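Local coordinates for thiamin pyrophosphokinase family protein (Enterococcus faecalis, PDB 3MEL), which probably transfers pyrophosphate from ATP to thiamine to make thiamine diphosphate, in a metal-dependent reaction, at residues A[136-147]-A[199-210]. Residues are numbered along the deposited sequence; the frame is centred on the assembly and turned at random.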
loop_
_atom_site.group_PDB
_atom_site.type_symbol
_atom_site.label_atom_id
_atom_site.label_comp_id
_atom_site.label_asym_id
_atom_site.label_seq_id
_atom_site.Cartn_x
_atom_site.Cartn_y
_atom_site.Cartn_z
ATOM N N SER A 136 2.710 2.011 11.254
ATOM C CA SER A 136 3.219 0.879 11.991
ATOM C C SER A 136 2.254 -0.279 11.871
ATOM O O SER A 136 1.100 -0.170 12.301
ATOM C CB SER A 136 3.432 1.233 13.457
ATOM O OG SER A 136 3.718 0.056 14.196
ATOM N N ILE A 137 2.747 -1.395 11.322
ATOM C CA ILE A 137 1.893 -2.495 10.901
ATOM C C ILE A 137 2.165 -3.796 11.653
ATOM O O ILE A 137 3.300 -4.237 11.755
ATOM C CB ILE A 137 2.042 -2.722 9.381
ATOM C CG1 ILE A 137 1.754 -1.421 8.621
ATOM C CG2 ILE A 137 1.093 -3.815 8.897
ATOM C CD1 ILE A 137 2.102 -1.440 7.154
ATOM N N GLN A 138 1.108 -4.406 12.177
ATOM C CA GLN A 138 1.209 -5.677 12.888
ATOM C C GLN A 138 0.242 -6.672 12.274
ATOM O O GLN A 138 -0.821 -6.276 11.801
ATOM C CB GLN A 138 0.842 -5.490 14.357
ATOM C CG GLN A 138 2.026 -5.302 15.288
ATOM C CD GLN A 138 1.676 -5.596 16.742
ATOM O OE1 GLN A 138 0.970 -4.824 17.394
ATOM N NE2 GLN A 138 2.157 -6.720 17.249
ATOM N N TYR A 139 0.581 -7.960 12.292
ATOM C CA TYR A 139 -0.298 -8.964 11.681
ATOM C C TYR A 139 -0.962 -9.874 12.695
ATOM O O TYR A 139 -0.368 -10.219 13.711
ATOM C CB TYR A 139 0.436 -9.798 10.627
ATOM C CG TYR A 139 0.934 -8.966 9.478
ATOM C CD1 TYR A 139 0.107 -8.641 8.412
ATOM C CD2 TYR A 139 2.226 -8.486 9.467
ATOM C CE1 TYR A 139 0.564 -7.869 7.366
ATOM C CE2 TYR A 139 2.688 -7.718 8.428
ATOM C CZ TYR A 139 1.859 -7.411 7.390
ATOM O OH TYR A 139 2.347 -6.637 6.388
ATOM N N TYR A 140 -2.204 -10.255 12.408
ATOM C CA TYR A 140 -2.953 -11.138 13.290
ATOM C C TYR A 140 -3.687 -12.251 12.550
ATOM O O TYR A 140 -4.338 -12.006 11.542
ATOM C CB TYR A 140 -3.957 -10.337 14.103
ATOM C CG TYR A 140 -3.329 -9.434 15.129
ATOM C CD1 TYR A 140 -3.013 -9.905 16.390
ATOM C CD2 TYR A 140 -3.052 -8.112 14.835
ATOM C CE1 TYR A 140 -2.438 -9.089 17.316
ATOM C CE2 TYR A 140 -2.472 -7.283 15.761
ATOM C CZ TYR A 140 -2.169 -7.773 17.004
ATOM O OH TYR A 140 -1.604 -6.934 17.944
ATOM N N ALA A 141 -3.576 -13.470 13.063
ATOM C CA ALA A 141 -4.454 -14.544 12.652
ATOM C C ALA A 141 -5.621 -14.567 13.636
ATOM O O ALA A 141 -5.570 -13.892 14.655
ATOM C CB ALA A 141 -3.719 -15.846 12.671
ATOM N N PRO A 142 -6.676 -15.345 13.339
ATOM C CA PRO A 142 -7.876 -15.379 14.184
ATOM C C PRO A 142 -7.584 -15.604 15.663
ATOM O O PRO A 142 -6.954 -16.591 16.045
ATOM C CB PRO A 142 -8.643 -16.581 13.638
ATOM C CG PRO A 142 -8.257 -16.648 12.231
ATOM C CD PRO A 142 -6.801 -16.262 12.192
ATOM N N GLY A 143 -8.070 -14.695 16.496
ATOM C CA GLY A 143 -7.945 -14.853 17.926
ATOM C C GLY A 143 -8.648 -13.712 18.621
ATOM O O GLY A 143 -9.544 -13.095 18.052
ATOM N N SER A 144 -8.237 -13.431 19.853
ATOM C CA SER A 144 -8.764 -12.306 20.614
ATOM C C SER A 144 -7.563 -11.542 21.160
ATOM O O SER A 144 -6.662 -12.142 21.726
ATOM C CB SER A 144 -9.655 -12.802 21.753
ATOM O OG SER A 144 -10.555 -13.797 21.298
ATOM N N TYR A 145 -7.542 -10.226 20.985
ATOM C CA TYR A 145 -6.313 -9.473 21.190
ATOM C C TYR A 145 -6.489 -8.122 21.875
ATOM O O TYR A 145 -7.555 -7.497 21.804
ATOM C CB TYR A 145 -5.590 -9.287 19.847
ATOM C CG TYR A 145 -5.340 -10.600 19.153
ATOM C CD1 TYR A 145 -4.462 -11.520 19.689
ATOM C CD2 TYR A 145 -5.994 -10.933 17.979
ATOM C CE1 TYR A 145 -4.236 -12.726 19.083
ATOM C CE2 TYR A 145 -5.774 -12.143 17.369
ATOM C CZ TYR A 145 -4.891 -13.038 17.932
ATOM O OH TYR A 145 -4.645 -14.259 17.347
ATOM N N ILE A 146 -5.432 -7.692 22.557
ATOM C CA ILE A 146 -5.340 -6.319 23.030
ATOM C C ILE A 146 -4.314 -5.596 22.162
ATOM O O ILE A 146 -3.277 -6.153 21.810
ATOM C CB ILE A 146 -4.973 -6.232 24.537
ATOM C CG1 ILE A 146 -3.718 -7.068 24.817
ATOM C CG2 ILE A 146 -6.148 -6.695 25.388
ATOM C CD1 ILE A 146 -3.275 -7.138 26.293
ATOM N N VAL A 147 -4.624 -4.366 21.788
ATOM C CA VAL A 147 -3.769 -3.615 20.895
ATOM C C VAL A 147 -3.292 -2.360 21.608
ATOM O O VAL A 147 -4.001 -1.353 21.639
ATOM C CB VAL A 147 -4.524 -3.231 19.611
ATOM C CG1 VAL A 147 -3.646 -2.389 18.706
ATOM C CG2 VAL A 147 -5.021 -4.485 18.897
ATOM N N PHE A 199 -9.992 -6.518 19.983
ATOM C CA PHE A 199 -10.744 -7.049 18.849
ATOM C C PHE A 199 -10.541 -8.548 18.715
ATOM O O PHE A 199 -9.559 -9.100 19.210
ATOM C CB PHE A 199 -10.311 -6.376 17.548
ATOM C CG PHE A 199 -9.032 -6.933 16.970
ATOM C CD1 PHE A 199 -9.066 -7.836 15.915
ATOM C CD2 PHE A 199 -7.793 -6.549 17.481
ATOM C CE1 PHE A 199 -7.886 -8.353 15.368
ATOM C CE2 PHE A 199 -6.595 -7.058 16.940
ATOM C CZ PHE A 199 -6.643 -7.962 15.882
ATOM N N SER A 200 -11.468 -9.202 18.022
ATOM C CA SER A 200 -11.379 -10.640 17.801
ATOM C C SER A 200 -12.083 -11.052 16.510
ATOM O O SER A 200 -12.889 -10.294 15.960
ATOM C CB SER A 200 -11.922 -11.427 19.004
ATOM O OG SER A 200 -12.973 -10.730 19.652
ATOM N N PHE A 201 -11.742 -12.243 16.025
ATOM C CA PHE A 201 -12.278 -12.768 14.782
ATOM C C PHE A 201 -11.930 -14.246 14.619
ATOM O O PHE A 201 -11.013 -14.752 15.277
ATOM C CB PHE A 201 -11.826 -11.922 13.587
ATOM C CG PHE A 201 -10.345 -11.966 13.305
ATOM C CD1 PHE A 201 -9.845 -12.730 12.259
ATOM C CD2 PHE A 201 -9.459 -11.209 14.044
ATOM C CE1 PHE A 201 -8.493 -12.761 11.981
ATOM C CE2 PHE A 201 -8.105 -11.235 13.764
ATOM C CZ PHE A 201 -7.621 -12.014 12.735
ATOM N N ASP A 202 -12.672 -14.942 13.763
ATOM C CA ASP A 202 -12.575 -16.397 13.685
ATOM C C ASP A 202 -11.795 -16.871 12.478
ATOM O O ASP A 202 -11.250 -17.967 12.492
ATOM C CB ASP A 202 -13.968 -17.034 13.628
ATOM C CG ASP A 202 -14.768 -16.852 14.912
ATOM O OD1 ASP A 202 -14.191 -16.456 15.951
ATOM O OD2 ASP A 202 -15.990 -17.119 14.865
ATOM N N ALA A 203 -11.758 -16.062 11.426
ATOM C CA ALA A 203 -11.183 -16.509 10.163
ATOM C C ALA A 203 -10.629 -15.357 9.340
ATOM O O ALA A 203 -11.216 -14.264 9.307
ATOM C CB ALA A 203 -12.216 -17.275 9.353
ATOM N N GLY A 204 -9.503 -15.614 8.671
ATOM C CA GLY A 204 -8.889 -14.624 7.806
ATOM C C GLY A 204 -7.629 -14.030 8.399
ATOM O O GLY A 204 -7.076 -14.548 9.361
HETATM N N MSE A 205 -7.156 -12.939 7.817
HETATM C CA MSE A 205 -6.004 -12.288 8.381
HETATM C C MSE A 205 -6.119 -10.793 8.335
HETATM O O MSE A 205 -6.515 -10.221 7.332
HETATM C CB MSE A 205 -4.726 -12.734 7.703
HETATM C CG MSE A 205 -3.666 -13.150 8.708
HETATM SE SE MSE A 205 -1.894 -13.148 7.937
HETATM C CE MSE A 205 -1.879 -11.376 7.140
ATOM N N ILE A 206 -5.772 -10.163 9.451
ATOM C CA ILE A 206 -5.879 -8.720 9.566
ATOM C C ILE A 206 -4.523 -8.097 9.830
ATOM O O ILE A 206 -3.639 -8.680 10.479
ATOM C CB ILE A 206 -6.867 -8.296 10.667
ATOM C CG1 ILE A 206 -8.182 -9.059 10.515
ATOM C CG2 ILE A 206 -7.109 -6.793 10.614
ATOM C CD1 ILE A 206 -9.115 -8.884 11.675
ATOM N N ALA A 207 -4.371 -6.902 9.286
ATOM C CA ALA A 207 -3.188 -6.118 9.505
ATOM C C ALA A 207 -3.635 -4.954 10.348
ATOM O O ALA A 207 -4.323 -4.060 9.861
ATOM C CB ALA A 207 -2.621 -5.621 8.169
ATOM N N VAL A 208 -3.281 -4.965 11.620
ATOM C CA VAL A 208 -3.610 -3.821 12.434
ATOM C C VAL A 208 -2.615 -2.731 12.078
ATOM O O VAL A 208 -1.404 -2.976 12.068
ATOM C CB VAL A 208 -3.556 -4.177 13.919
ATOM C CG1 VAL A 208 -3.651 -2.928 14.773
ATOM C CG2 VAL A 208 -4.671 -5.156 14.249
ATOM N N ILE A 209 -3.114 -1.543 11.750
ATOM C CA ILE A 209 -2.236 -0.431 11.380
ATOM C C ILE A 209 -2.462 0.808 12.232
ATOM O O ILE A 209 -3.590 1.262 12.367
ATOM C CB ILE A 209 -2.389 -0.037 9.885
ATOM C CG1 ILE A 209 -1.901 -1.162 8.966
ATOM C CG2 ILE A 209 -1.631 1.247 9.586
ATOM C CD1 ILE A 209 -2.071 -0.853 7.500
ATOM N N GLN A 210 -1.388 1.346 12.808
ATOM C CA GLN A 210 -1.451 2.609 13.538
ATOM C C GLN A 210 -0.668 3.673 12.792
ATOM O O GLN A 210 0.447 3.429 12.365
ATOM C CB GLN A 210 -0.906 2.450 14.954
ATOM C CG GLN A 210 -1.718 1.506 15.839
ATOM C CD GLN A 210 -1.276 1.542 17.299
ATOM O OE1 GLN A 210 -1.074 0.497 17.919
ATOM N NE2 GLN A 210 -1.131 2.748 17.850
#
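Tyr140 and Ile206 form the last hydrogen-bonded pair of an antiparallel ladder that joins strands 136-140 and 206-210, whose axes run at 155°. Tyr140 N donates to Ile206 O at 2.9 Å, and Ile206 N returns a bond to Tyr140 O at 3.1 Å. Equivalent reciprocal pairs link Ser136 with Gln210 and Gln138 with Val208, although the bond from Val208 N to Gln138 O is weak. Beyond Tyr140 the register shifts by two residues into a second ladder, where Tyr145 N donates to Phe199 O at 2.9 Å and Phe199 N bonds back to Tyr145 O. Next to it, Phe201 N reaches Gly143 O at 3.1 Å. Within 136-147, Tyr145 OH donates to Ala141 O at 2.9 Å from 44° out of the carbonyl plane, bridging the turn. Tyr140, Tyr145 and Phe199 form an aromatic cluster between the ladders. Phe199 sets its edge on the Tyr140 face, a T-shaped pair with planes at 88°; Phe199 CZ lies 3.7 Å from Tyr140 CG. Phe201 receives Pro142 CA over one face, a CH-pi contact. Outside, Ser136 OG is hydrogen-bonded to Glu150 OE2 and Tyr139 O to Arg126 NE. Main-chain bonds thus satisfy polar groups within each sheet, while Tyr140, Val208, Phe199 and Val147 pack the sheets together, consistent with the beta-sandwich of this family's thiamine-binding domain.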